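Local coordinates for adherence and virulence protein A (Streptococcus pneumoniae, PDB 6PON), which probably binds fibronectin and so contributes to the adherence and virulence of the pneumococcus, at residues R223-F226 with N227-T230; D4-F7 with L8-V12; L140-I143 with K144-G147; S51-P54 with V55-R58. All coordinates share one frame; numbering follows the deposited sequence.

Contact 1: R223-F226 with N227-T230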
ATOM      1  N   ARG B 223       3.665   7.337  -5.007  1.00 18.32           N
ATOM      2  CA  ARG B 223       4.770   7.746  -5.869  1.00 19.92           C
ATOM      3  C   ARG B 223       4.871   6.857  -7.102  1.00 17.30           C
ATOM      4  O   ARG B 223       5.035   7.348  -8.225  1.00 19.88           O
ATOM      5  CB  ARG B 223       6.081   7.720  -5.085  1.00 17.32           C
ATOM      6  CG  ARG B 223       6.174   8.788  -4.036  1.00 15.79           C
ATOM      7  CD  ARG B 223       5.944  10.173  -4.655  1.00 18.13           C
ATOM      8  NE  ARG B 223       6.402  11.253  -3.777  1.00 17.29           N
ATOM      9  CZ  ARG B 223       6.120  12.542  -3.944  1.00 18.84           C
ATOM     10  NH1 ARG B 223       5.351  12.953  -4.952  1.00 19.39           N
ATOM     11  NH2 ARG B 223       6.603  13.428  -3.097  1.00 20.47           N
ATOM     12  N   ASN B 224       4.779   5.545  -6.917  1.00 17.48           N
ATOM     13  CA  ASN B 224       4.908   4.646  -8.059  1.00 21.20           C
ATOM     14  C   ASN B 224       3.803   4.886  -9.078  1.00 21.22           C
ATOM     15  O   ASN B 224       4.055   4.909 -10.287  1.00 17.66           O
ATOM     16  CB  ASN B 224       4.892   3.187  -7.603  1.00 23.13           C
ATOM     17  CG  ASN B 224       6.172   2.780  -6.890  1.00 29.92           C
ATOM     18  OD1 ASN B 224       7.170   3.513  -6.897  1.00 28.60           O
ATOM     19  ND2 ASN B 224       6.153   1.591  -6.279  1.00 35.37           N
ATOM     20  N   PHE B 225       2.571   5.068  -8.600  1.00 19.54           N
ATOM     21  CA  PHE B 225       1.440   5.224  -9.501  1.00 20.58           C
ATOM     22  C   PHE B 225       1.644   6.406 -10.434  1.00 17.58           C
ATOM     23  O   PHE B 225       1.250   6.346 -11.603  1.00 18.05           O
ATOM     24  CB  PHE B 225       0.151   5.371  -8.677  1.00 18.42           C
ATOM     25  CG  PHE B 225      -1.093   5.448  -9.498  1.00 15.74           C
ATOM     26  CD1 PHE B 225      -1.702   4.299  -9.958  1.00 18.36           C
ATOM     27  CD2 PHE B 225      -1.663   6.666  -9.805  1.00 14.11           C
ATOM     28  CE1 PHE B 225      -2.868   4.364 -10.724  1.00 18.08           C
ATOM     29  CE2 PHE B 225      -2.816   6.734 -10.560  1.00 16.72           C
ATOM     30  CZ  PHE B 225      -3.426   5.581 -11.017  1.00 13.83           C
ATOM     31  N   PHE B 226       2.289   7.466  -9.949  1.00 21.07           N
ATOM     32  CA  PHE B 226       2.542   8.677 -10.722  1.00 20.29           C
ATOM     33  C   PHE B 226       3.935   8.720 -11.320  1.00 23.62           C
ATOM     34  O   PHE B 226       4.343   9.765 -11.844  1.00 25.38           O
ATOM     35  CB  PHE B 226       2.327   9.916  -9.858  1.00 15.24           C
ATOM     36  CG  PHE B 226       0.897  10.138  -9.510  1.00 18.63           C
ATOM     37  CD1 PHE B 226       0.022  10.674 -10.447  1.00 14.74           C
ATOM     38  CD2 PHE B 226       0.409   9.761  -8.282  1.00 16.24           C
ATOM     39  CE1 PHE B 226      -1.284  10.855 -10.155  1.00 12.17           C
ATOM     40  CE2 PHE B 226      -0.909   9.948  -7.971  1.00 15.13           C
ATOM     41  CZ  PHE B 226      -1.767  10.489  -8.911  1.00 14.85           C
ATOM     42  N   ASN B 227       4.678   7.625 -11.241  1.00 23.66           N
ATOM     43  CA  ASN B 227       6.024   7.578 -11.794  1.00 27.56           C
ATOM     44  C   ASN B 227       6.277   6.156 -12.289  1.00 26.17           C
ATOM     45  O   ASN B 227       7.125   5.435 -11.793  1.00 38.22           O
ATOM     46  CB  ASN B 227       7.053   8.017 -10.762  1.00 23.99           C
ATOM     47  CG  ASN B 227       8.456   8.079 -11.337  1.00 32.78           C
ATOM     48  OD1 ASN B 227       8.634   8.234 -12.544  1.00 38.23           O
ATOM     49  ND2 ASN B 227       9.457   7.943 -10.481  1.00 41.48           N
ATOM     50  N   GLN B 228       5.496   5.728 -13.266  1.00 24.27           N
ATOM     51  CA  GLN B 228       5.541   4.363 -13.759  1.00 24.74           C
ATOM     52  C   GLN B 228       5.436   4.411 -15.273  1.00 27.14           C
ATOM     53  O   GLN B 228       4.914   5.367 -15.854  1.00 24.33           O
ATOM     54  CB  GLN B 228       4.403   3.501 -13.195  1.00 13.62           C
ATOM     55  CG  GLN B 228       3.038   4.057 -13.552  1.00 16.45           C
ATOM     56  CD  GLN B 228       1.906   3.117 -13.221  1.00 20.85           C
ATOM     57  OE1 GLN B 228       1.963   1.932 -13.530  1.00 22.23           O
ATOM     58  NE2 GLN B 228       0.864   3.641 -12.581  1.00 18.82           N
ATOM     59  N   GLU B 229       5.920   3.344 -15.892  1.00 27.65           N
ATOM     60  CA  GLU B 229       5.965   3.222 -17.340  1.00 27.89           C
ATOM     61  C   GLU B 229       4.564   3.258 -17.954  1.00 27.94           C
ATOM     62  O   GLU B 229       3.617   2.668 -17.417  1.00 24.53           O
ATOM     63  CB  GLU B 229       6.658   1.907 -17.679  1.00 29.82           C
ATOM     64  CG  GLU B 229       7.175   1.789 -19.066  1.00 36.18           C
ATOM     65  CD  GLU B 229       7.976   0.521 -19.243  1.00 46.85           C
ATOM     66  OE1 GLU B 229       7.841  -0.387 -18.390  1.00 49.76           O
ATOM     67  OE2 GLU B 229       8.750   0.441 -20.224  1.00 54.69           O
ATOM     68  N   THR B 230       4.450   3.943 -19.099  1.00 24.40           N
ATOM     69  CA  THR B 230       3.199   3.982 -19.859  1.00 25.87           C
ATOM     70  C   THR B 230       2.870   2.590 -20.398  1.00 22.75           C
ATOM     71  O   THR B 230       3.734   1.909 -20.960  1.00 27.13           O
ATOM     72  CB  THR B 230       3.304   4.997 -21.020  1.00 21.67           C
ATOM     73  OG1 THR B 230       3.628   6.302 -20.518  1.00 21.24           O
ATOM     74  CG2 THR B 230       1.991   5.101 -21.780  1.00 16.66           C
TER

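Contact 2: D4-F7 with L8-V12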
ATOM      1  N   ASP B   4       4.457 -10.140  22.896  1.00 25.94           N
ATOM      2  CA  ASP B   4       3.062 -10.157  22.492  1.00 20.39           C
ATOM      3  C   ASP B   4       2.758 -11.436  21.713  1.00 22.47           C
ATOM      4  O   ASP B   4       3.621 -12.303  21.528  1.00 20.71           O
ATOM      5  CB  ASP B   4       2.725  -8.916  21.670  1.00 20.80           C
ATOM      6  CG  ASP B   4       3.688  -8.681  20.494  1.00 25.24           C
ATOM      7  OD1 ASP B   4       4.672  -9.449  20.289  1.00 20.27           O
ATOM      8  OD2 ASP B   4       3.450  -7.681  19.776  1.00 23.90           O
ATOM      9  N   GLY B   5       1.499 -11.560  21.265  1.00 21.63           N
ATOM     10  CA  GLY B   5       1.115 -12.719  20.470  1.00 22.29           C
ATOM     11  C   GLY B   5       1.951 -12.861  19.212  1.00 21.02           C
ATOM     12  O   GLY B   5       2.333 -13.973  18.823  1.00 19.52           O
ATOM     13  N   PHE B   6       2.258 -11.735  18.569  1.00 20.12           N
ATOM     14  CA  PHE B   6       3.077 -11.741  17.362  1.00 20.99           C
ATOM     15  C   PHE B   6       4.447 -12.347  17.632  1.00 22.12           C
ATOM     16  O   PHE B   6       4.903 -13.226  16.891  1.00 22.08           O
ATOM     17  CB  PHE B   6       3.200 -10.306  16.830  1.00 18.38           C
ATOM     18  CG  PHE B   6       4.067 -10.171  15.604  1.00 21.41           C
ATOM     19  CD1 PHE B   6       3.692 -10.750  14.401  1.00 20.97           C
ATOM     20  CD2 PHE B   6       5.232  -9.431  15.649  1.00 17.92           C
ATOM     21  CE1 PHE B   6       4.484 -10.613  13.268  1.00 24.71           C
ATOM     22  CE2 PHE B   6       6.025  -9.282  14.520  1.00 23.55           C
ATOM     23  CZ  PHE B   6       5.657  -9.864  13.331  1.00 20.65           C
ATOM     24  N   PHE B   7       5.122 -11.885  18.695  1.00 20.39           N
ATOM     25  CA  PHE B   7       6.391 -12.493  19.086  1.00 21.12           C
ATOM     26  C   PHE B   7       6.219 -13.977  19.376  1.00 21.96           C
ATOM     27  O   PHE B   7       7.021 -14.815  18.939  1.00 21.73           O
ATOM     28  CB  PHE B   7       6.956 -11.786  20.314  1.00 20.13           C
ATOM     29  CG  PHE B   7       8.361 -12.201  20.662  1.00 24.95           C
ATOM     30  CD1 PHE B   7       8.592 -13.243  21.554  1.00 23.87           C
ATOM     31  CD2 PHE B   7       9.451 -11.541  20.108  1.00 21.92           C
ATOM     32  CE1 PHE B   7       9.883 -13.632  21.877  1.00 21.99           C
ATOM     33  CE2 PHE B   7      10.744 -11.918  20.427  1.00 27.62           C
ATOM     34  CZ  PHE B   7      10.963 -12.977  21.315  1.00 21.99           C
ATOM     35  N   LEU B   8       5.173 -14.316  20.126  1.00 19.42           N
ATOM     36  CA  LEU B   8       4.964 -15.698  20.530  1.00 20.02           C
ATOM     37  C   LEU B   8       4.709 -16.588  19.327  1.00 20.50           C
ATOM     38  O   LEU B   8       5.110 -17.757  19.326  1.00 24.09           O
ATOM     39  CB  LEU B   8       3.804 -15.761  21.521  1.00 21.13           C
ATOM     40  CG  LEU B   8       3.372 -17.092  22.140  1.00 22.23           C
ATOM     41  CD1 LEU B   8       4.551 -17.719  22.830  1.00 16.30           C
ATOM     42  CD2 LEU B   8       2.199 -16.878  23.120  1.00 17.40           C
ATOM     43  N   HIS B   9       4.067 -16.046  18.282  1.00 19.25           N
ATOM     44  CA  HIS B   9       3.894 -16.815  17.053  1.00 19.99           C
ATOM     45  C   HIS B   9       5.235 -17.281  16.519  1.00 22.58           C
ATOM     46  O   HIS B   9       5.361 -18.415  16.038  1.00 23.53           O
ATOM     47  CB  HIS B   9       3.150 -15.986  16.001  1.00 25.14           C
ATOM     48  CG  HIS B   9       3.079 -16.633  14.647  1.00 18.73           C
ATOM     49  ND1 HIS B   9       1.920 -17.183  14.144  1.00 20.14           N
ATOM     50  CD2 HIS B   9       4.019 -16.798  13.686  1.00 18.09           C
ATOM     51  CE1 HIS B   9       2.152 -17.671  12.939  1.00 21.12           C
ATOM     52  NE2 HIS B   9       3.419 -17.448  12.637  1.00 21.58           N
ATOM     53  N   HIS B  10       6.257 -16.426  16.612  1.00 25.19           N
ATOM     54  CA  HIS B  10       7.566 -16.803  16.096  1.00 25.02           C
ATOM     55  C   HIS B  10       8.240 -17.833  16.992  1.00 25.90           C
ATOM     56  O   HIS B  10       8.714 -18.866  16.505  1.00 26.82           O
ATOM     57  CB  HIS B  10       8.441 -15.561  15.912  1.00 24.46           C
ATOM     58  CG  HIS B  10       8.071 -14.753  14.707  1.00 24.72           C
ATOM     59  ND1 HIS B  10       8.777 -14.809  13.523  1.00 26.30           N
ATOM     60  CD2 HIS B  10       7.043 -13.901  14.489  1.00 23.18           C
ATOM     61  CE1 HIS B  10       8.213 -14.009  12.640  1.00 25.83           C
ATOM     62  NE2 HIS B  10       7.154 -13.453  13.198  1.00 25.09           N
ATOM     63  N   ILE B  11       8.278 -17.590  18.305  1.00 26.04           N
ATOM     64  CA  ILE B  11       9.074 -18.481  19.146  1.00 29.20           C
ATOM     65  C   ILE B  11       8.414 -19.849  19.296  1.00 25.86           C
ATOM     66  O   ILE B  11       9.106 -20.856  19.494  1.00 25.80           O
ATOM     67  CB  ILE B  11       9.365 -17.848  20.522  1.00 29.82           C
ATOM     68  CG1 ILE B  11      10.490 -18.647  21.216  1.00 29.05           C
ATOM     69  CG2 ILE B  11       8.098 -17.809  21.372  1.00 25.87           C
ATOM     70  CD1 ILE B  11      11.217 -17.902  22.340  1.00 24.43           C
ATOM     71  N   VAL B  12       7.088 -19.925  19.187  1.00 26.97           N
ATOM     72  CA  VAL B  12       6.448 -21.216  19.404  1.00 27.49           C
ATOM     73  C   VAL B  12       6.776 -22.153  18.256  1.00 28.56           C
ATOM     74  O   VAL B  12       6.792 -23.379  18.431  1.00 27.21           O
ATOM     75  CB  VAL B  12       4.932 -21.056  19.606  1.00 27.40           C
ATOM     76  CG1 VAL B  12       4.259 -20.749  18.303  1.00 27.13           C
ATOM     77  CG2 VAL B  12       4.340 -22.321  20.208  1.00 28.78           C
TER

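Contact 3: L140-I143 with K144-G147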
ATOM      1  N   LEU B 140      -5.117 -29.953  37.302  1.00 19.25           N
ATOM      2  CA  LEU B 140      -4.386 -30.796  38.237  1.00 21.25           C
ATOM      3  C   LEU B 140      -3.619 -29.952  39.251  1.00 24.23           C
ATOM      4  O   LEU B 140      -3.518 -30.325  40.428  1.00 31.63           O
ATOM      5  CB  LEU B 140      -3.457 -31.732  37.470  1.00 22.09           C
ATOM      6  CG  LEU B 140      -4.204 -32.720  36.557  1.00 27.03           C
ATOM      7  CD1 LEU B 140      -3.266 -33.317  35.483  1.00 19.51           C
ATOM      8  CD2 LEU B 140      -4.930 -33.836  37.405  1.00 19.70           C
ATOM      9  N   GLU B 141      -3.097 -28.805  38.826  1.00 22.35           N
ATOM     10  CA  GLU B 141      -2.326 -27.913  39.690  1.00 25.91           C
ATOM     11  C   GLU B 141      -2.032 -26.633  38.904  1.00 23.84           C
ATOM     12  O   GLU B 141      -2.147 -26.598  37.676  1.00 22.57           O
ATOM     13  CB  GLU B 141      -1.046 -28.611  40.188  1.00 24.43           C
ATOM     14  CG  GLU B 141      -0.235 -27.950  41.292  1.00 25.67           C
ATOM     15  CD  GLU B 141      -1.025 -27.263  42.409  1.00 25.55           C
ATOM     16  OE1 GLU B 141      -0.984 -27.737  43.566  1.00 30.01           O
ATOM     17  OE2 GLU B 141      -1.632 -26.197  42.160  1.00 28.77           O
ATOM     18  N   VAL B 142      -1.695 -25.569  39.623  1.00 23.00           N
ATOM     19  CA  VAL B 142      -1.638 -24.256  39.002  1.00 22.70           C
ATOM     20  C   VAL B 142      -0.755 -23.360  39.855  1.00 27.19           C
ATOM     21  O   VAL B 142      -0.906 -23.302  41.081  1.00 25.37           O
ATOM     22  CB  VAL B 142      -3.045 -23.655  38.816  1.00 23.62           C
ATOM     23  CG1 VAL B 142      -3.858 -23.777  40.099  1.00 25.78           C
ATOM     24  CG2 VAL B 142      -2.949 -22.199  38.409  1.00 21.59           C
ATOM     25  N   ILE B 143       0.173 -22.651  39.209  1.00 24.14           N
ATOM     26  CA  ILE B 143       1.266 -22.058  39.957  1.00 20.42           C
ATOM     27  C   ILE B 143       0.814 -20.874  40.796  1.00 22.38           C
ATOM     28  O   ILE B 143       1.458 -20.564  41.802  1.00 28.14           O
ATOM     29  CB  ILE B 143       2.409 -21.686  39.003  1.00 20.70           C
ATOM     30  CG1 ILE B 143       3.749 -21.798  39.731  1.00 21.87           C
ATOM     31  CG2 ILE B 143       2.186 -20.293  38.399  1.00 24.49           C
ATOM     32  CD1 ILE B 143       4.930 -21.641  38.812  1.00 22.25           C
ATOM     33  N   LYS B 144      -0.287 -20.217  40.440  1.00 28.29           N
ATOM     34  CA  LYS B 144      -0.847 -19.146  41.262  1.00 27.40           C
ATOM     35  C   LYS B 144      -2.307 -19.472  41.550  1.00 31.19           C
ATOM     36  O   LYS B 144      -3.173 -19.243  40.701  1.00 28.45           O
ATOM     37  CB  LYS B 144      -0.721 -17.792  40.582  1.00 29.14           C
ATOM     38  CG  LYS B 144       0.446 -16.975  41.096  1.00 39.39           C
ATOM     39  CD  LYS B 144       0.375 -15.530  40.607  1.00 42.56           C
ATOM     40  CE  LYS B 144       0.818 -15.410  39.170  1.00 34.14           C
ATOM     41  NZ  LYS B 144       0.367 -14.125  38.552  1.00 34.29           N
ATOM     42  N   HIS B 145      -2.585 -19.995  42.745  1.00 25.84           N
ATOM     43  CA  HIS B 145      -3.965 -20.296  43.105  1.00 28.62           C
ATOM     44  C   HIS B 145      -4.775 -19.010  43.219  1.00 29.34           C
ATOM     45  O   HIS B 145      -4.294 -17.998  43.733  1.00 30.69           O
ATOM     46  CB  HIS B 145      -4.022 -21.076  44.415  1.00 23.29           C
ATOM     47  CG  HIS B 145      -3.481 -22.466  44.311  1.00 28.78           C
ATOM     48  ND1 HIS B 145      -3.739 -23.440  45.255  1.00 26.82           N
ATOM     49  CD2 HIS B 145      -2.693 -23.049  43.377  1.00 26.97           C
ATOM     50  CE1 HIS B 145      -3.143 -24.564  44.900  1.00 20.87           C
ATOM     51  NE2 HIS B 145      -2.497 -24.354  43.767  1.00 25.65           N
ATOM     52  N   VAL B 146      -5.997 -19.033  42.692  1.00 32.75           N
ATOM     53  CA  VAL B 146      -6.920 -17.901  42.800  1.00 33.57           C
ATOM     54  C   VAL B 146      -8.268 -18.469  43.205  1.00 28.37           C
ATOM     55  O   VAL B 146      -8.899 -19.192  42.425  1.00 33.40           O
ATOM     56  CB  VAL B 146      -7.043 -17.090  41.501  1.00 34.49           C
ATOM     57  CG1 VAL B 146      -7.591 -15.683  41.808  1.00 30.60           C
ATOM     58  CG2 VAL B 146      -5.709 -17.007  40.757  1.00 33.03           C
ATOM     59  N   GLY B 147      -8.705 -18.164  44.420  1.00 31.28           N
ATOM     60  CA  GLY B 147      -9.923 -18.742  44.943  1.00 32.37           C
ATOM     61  C   GLY B 147     -11.161 -18.072  44.395  1.00 35.23           C
ATOM     62  O   GLY B 147     -11.112 -17.104  43.633  1.00 37.88           O
TER

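Contact 4: S51-P54 with V55-R58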
ATOM      1  N   SER B  51       7.453 -18.526  32.614  1.00 20.29           N
ATOM      2  CA  SER B  51       7.459 -17.554  33.688  1.00 24.54           C
ATOM      3  C   SER B  51       6.091 -16.898  33.761  1.00 23.21           C
ATOM      4  O   SER B  51       5.597 -16.363  32.763  1.00 23.67           O
ATOM      5  CB  SER B  51       8.573 -16.521  33.475  1.00 21.76           C
ATOM      6  OG  SER B  51       8.479 -15.491  34.429  1.00 24.81           O
ATOM      7  N   ALA B  52       5.477 -16.962  34.939  1.00 21.65           N
ATOM      8  CA  ALA B  52       4.240 -16.258  35.217  1.00 20.85           C
ATOM      9  C   ALA B  52       4.495 -14.940  35.932  1.00 25.23           C
ATOM     10  O   ALA B  52       3.556 -14.331  36.455  1.00 24.09           O
ATOM     11  CB  ALA B  52       3.305 -17.151  36.037  1.00 26.22           C
ATOM     12  N   HIS B  53       5.743 -14.493  35.963  1.00 24.51           N
ATOM     13  CA  HIS B  53       6.081 -13.222  36.579  1.00 29.50           C
ATOM     14  C   HIS B  53       5.235 -12.094  35.981  1.00 26.85           C
ATOM     15  O   HIS B  53       5.132 -11.989  34.747  1.00 23.19           O
ATOM     16  CB  HIS B  53       7.566 -12.925  36.382  1.00 25.32           C
ATOM     17  CG  HIS B  53       8.044 -11.708  37.114  1.00 34.18           C
ATOM     18  ND1 HIS B  53       7.946 -10.431  36.591  1.00 34.55           N
ATOM     19  CD2 HIS B  53       8.630 -11.573  38.326  1.00 30.60           C
ATOM     20  CE1 HIS B  53       8.459  -9.566  37.447  1.00 31.44           C
ATOM     21  NE2 HIS B  53       8.884 -10.234  38.505  1.00 36.66           N
ATOM     22  N   PRO B  54       4.652 -11.221  36.812  1.00 29.12           N
ATOM     23  CA  PRO B  54       3.724 -10.197  36.300  1.00 28.35           C
ATOM     24  C   PRO B  54       4.317  -9.254  35.259  1.00 29.12           C
ATOM     25  O   PRO B  54       3.552  -8.657  34.497  1.00 28.39           O
ATOM     26  CB  PRO B  54       3.316  -9.434  37.571  1.00 35.04           C
ATOM     27  CG  PRO B  54       4.429  -9.689  38.549  1.00 27.99           C
ATOM     28  CD  PRO B  54       4.863 -11.099  38.265  1.00 27.40           C
ATOM     29  N   VAL B  55       5.638  -9.105  35.191  1.00 33.33           N
ATOM     30  CA  VAL B  55       6.296  -8.247  34.210  1.00 29.35           C
ATOM     31  C   VAL B  55       7.054  -9.062  33.169  1.00 34.23           C
ATOM     32  O   VAL B  55       6.983  -8.782  31.969  1.00 27.98           O
ATOM     33  CB  VAL B  55       7.245  -7.249  34.905  1.00 32.12           C
ATOM     34  CG1 VAL B  55       7.851  -6.294  33.891  1.00 29.60           C
ATOM     35  CG2 VAL B  55       6.511  -6.507  35.977  1.00 33.08           C
ATOM     36  N   PHE B  56       7.820 -10.055  33.620  1.00 35.01           N
ATOM     37  CA  PHE B  56       8.771 -10.774  32.781  1.00 34.61           C
ATOM     38  C   PHE B  56       8.199 -12.053  32.191  1.00 30.74           C
ATOM     39  O   PHE B  56       8.937 -12.797  31.538  1.00 30.32           O
ATOM     40  CB  PHE B  56      10.027 -11.104  33.592  1.00 32.33           C
ATOM     41  CG  PHE B  56      10.587  -9.931  34.316  1.00 35.08           C
ATOM     42  CD1 PHE B  56      10.614  -8.677  33.714  1.00 37.77           C
ATOM     43  CD2 PHE B  56      11.072 -10.068  35.607  1.00 38.56           C
ATOM     44  CE1 PHE B  56      11.121  -7.572  34.381  1.00 29.57           C
ATOM     45  CE2 PHE B  56      11.583  -8.975  36.283  1.00 42.40           C
ATOM     46  CZ  PHE B  56      11.607  -7.723  35.664  1.00 40.19           C
ATOM     47  N   GLY B  57       6.920 -12.327  32.422  1.00 32.32           N
ATOM     48  CA  GLY B  57       6.300 -13.557  31.980  1.00 27.92           C
ATOM     49  C   GLY B  57       6.602 -13.836  30.533  1.00 28.20           C
ATOM     50  O   GLY B  57       6.494 -12.943  29.690  1.00 30.50           O
ATOM     51  N   ARG B  58       7.021 -15.061  30.245  1.00 21.51           N
ATOM     52  CA  ARG B  58       7.427 -15.448  28.903  1.00 21.41           C
ATOM     53  C   ARG B  58       7.605 -16.957  28.915  1.00 19.52           C
ATOM     54  O   ARG B  58       7.644 -17.585  29.975  1.00 20.09           O
ATOM     55  CB  ARG B  58       8.722 -14.752  28.476  1.00 22.04           C
ATOM     56  CG  ARG B  58       9.902 -15.078  29.405  1.00 24.65           C
ATOM     57  CD  ARG B  58      11.071 -14.126  29.203  1.00 30.42           C
ATOM     58  NE  ARG B  58      12.280 -14.551  29.910  1.00 30.70           N
ATOM     59  CZ  ARG B  58      12.536 -14.279  31.185  1.00 28.81           C
ATOM     60  NH1 ARG B  58      11.671 -13.582  31.905  1.00 30.39           N
ATOM     61  NH2 ARG B  58      13.663 -14.692  31.742  1.00 28.66           N
TER

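Contact 1: R223-F226 with N227-T230
Q228 folds back against the last turn of the helix and gives its amide nitrogen to the carbonyl of F225. This bond, Q228 NE2 to F225 O at 2.9 Å, is fairly straight (164° at the hydrogen), and the acceptor lies close to the plane of the Q228 amide. CG of Q228 sits between its own backbone N and carbonyl carbon (chi1 60°), and from there the extended chain runs alongside F225, pointing the same way. NE2 thus also comes to 3.7 Å from F225 CD1, the amide and ring planes 60° apart. Here the packing is close: Q228 CB approaches N224 O at 3.2 Å, and the ring of F226 has F225 CD2 over its centre. The backbone turns in the same place, with N227 N bonded to N224 O at 2.9 Å, while F226 has already left helical geometry. The other side is looser. N224 and N227 are exposed, and the end of the N227 side chain leads away from the helix. The turn closes helix 204-225 and starts the loop to strand 233-235. The second subunit packs against it: F6 of that subunit stacks on F225, F174 of that subunit meets F226 edge to face, and R223 is hydrogen-bonded to the carbonyl of I176 of that subunit and forms a salt bridge with its D178.

Contact 2: D4-F7 with L8-V12
F6 and H10, one helical turn apart, form a T-shaped aromatic pair in which the edge of the histidine is directed at the face of the phenylalanine. The ring centroids are 5.2 Å apart and the planes stand at 75°, with H10 NE2 3.9 Å from F6 CZ. CG of F6 is anti to the backbone N (chi1 178°), whereas that of H10 lies beside its own backbone N (chi1 -76°); the two side chains therefore run side by side. H10 CD2 also approaches F6 O at 3.3 Å, in the plane of the imidazole. Apolar contact is slighter: F7 CE1 reaches I11 CB at 4.5 Å. The polar contacts begin with D4, the N-cap, whose OD1 accepts from F7 N at 2.9 Å from above the carboxylate plane. Main-chain bonds follow from L8 N to D4 O, H9 N to G5 O and I11 N to F7 O, while H10 N makes only weak bonds, to F6 O and F7 O. The other carboxylate oxygen, D4 OD2, accepts from G203 N and is also hydrogen-bonded to T206, tying this first turn to the start of helix 204-225. Helix 5-19 lies against strand 87-93, where L8, H9 and V12 touch Q93. Toward the second subunit, H10 ND1 is hydrogen-bonded to T230 of that chain, and F7 meets F239 of that chain edge to face.

Contact 3: L140-I143 with K144-G147
E141 and H145 cross at about a right angle, yet their flat ends are nearly coplanar, the carboxylate and imidazole planes differing by 23°. H145 NE2 donates to the syn lone pair of E141 OE2, at 2.6 Å, and the oxygen lies close to the ring plane. The anti lone pair of the same oxygen takes V142 N, also at 2.6 Å, so two N-H groups grip OE2 from its two sides and fix the rotation of the carboxylate. A bend at chi2 (39°) brings the glutamate back over its own strand for this double use. Such an environment would be expected to favour the ionised carboxylate. V142 meets the imidazole in two ways: its carbonyl oxygen lies at the rim, near the ring plane, with H145 CD2 2.9 Å from V142 O, whereas V142 CG1 approaches H145 CD2 (3.6 Å) from off the plane. K144 itself heads away from the histidine, and its NZ is hydrogen-bonded to S127 O. The buried glutamate rests on F75 and V78 of helix 74-83, while H145, more exposed, leans on P158. L140 and E141 both face L131, forming a classic beta bulge in the edge strand 139-142 of the five-stranded antiparallel sheet; the histidine-carboxylate pair then joins this strand's end to the loop that follows.

Contact 4: S51-P54 with V55-R58
H53 lays its imidazole almost parallel to the ring of F56, the planes 6° apart and the centroids 4.2 Å from each other, as an offset stack. Between the two rings the nearest approach is H53 CE1 to F56 CD2 at 3.2 Å, and P54 CD covers the opposite face of the imidazole. With CG anti to the backbone N (chi1 -174°), the histidine turns ND1 in over the bend, where it accepts from two successive amides: V55 N at 3.0 Å and F56 N at 3.0 Å. Both donors are tilted from the ring plane. Since ND1 is the acceptor of both, any proton on a neutral imidazole would be on NE2. The main chain closes the turn: G57 N makes a weak bond to H53 O, and S51 N bonds to R58 O at 2.8 Å. R58 NH1 reaches back to F56 O at 2.9 Å, close to the guanidinium plane, while R58 NE is bonded to Q60 and Y263 of the second subunit makes a cation-pi contact with the arginine. S51 OG, also bonded to E34, accepts from H53 N, which makes an ST turn within the connection between antiparallel strands 44-51 and 58-61.

Overall arrangement
Along the chain the order is contacts 2, 4, 3 and 1. Contact 2, at the start of helix 5-19, has its centre about 5 Å from the chain's spatial centre. Contact 4 joins the last two strands of the four-stranded sheet and contact 3 ends the five-stranded one; their centres are about 16 Å apart, and I143 packs on A52 where they meet. Contact 1, at the far end of helix 204-225, is about 61 Å from contact 3 between centres and on the opposite side of the chain's centre. Although contacts 1 and 2 are about 37 Å apart by centres within one chain, each meets the other's counterpart in the second subunit, consistent with a reciprocal dimer of elongated chains.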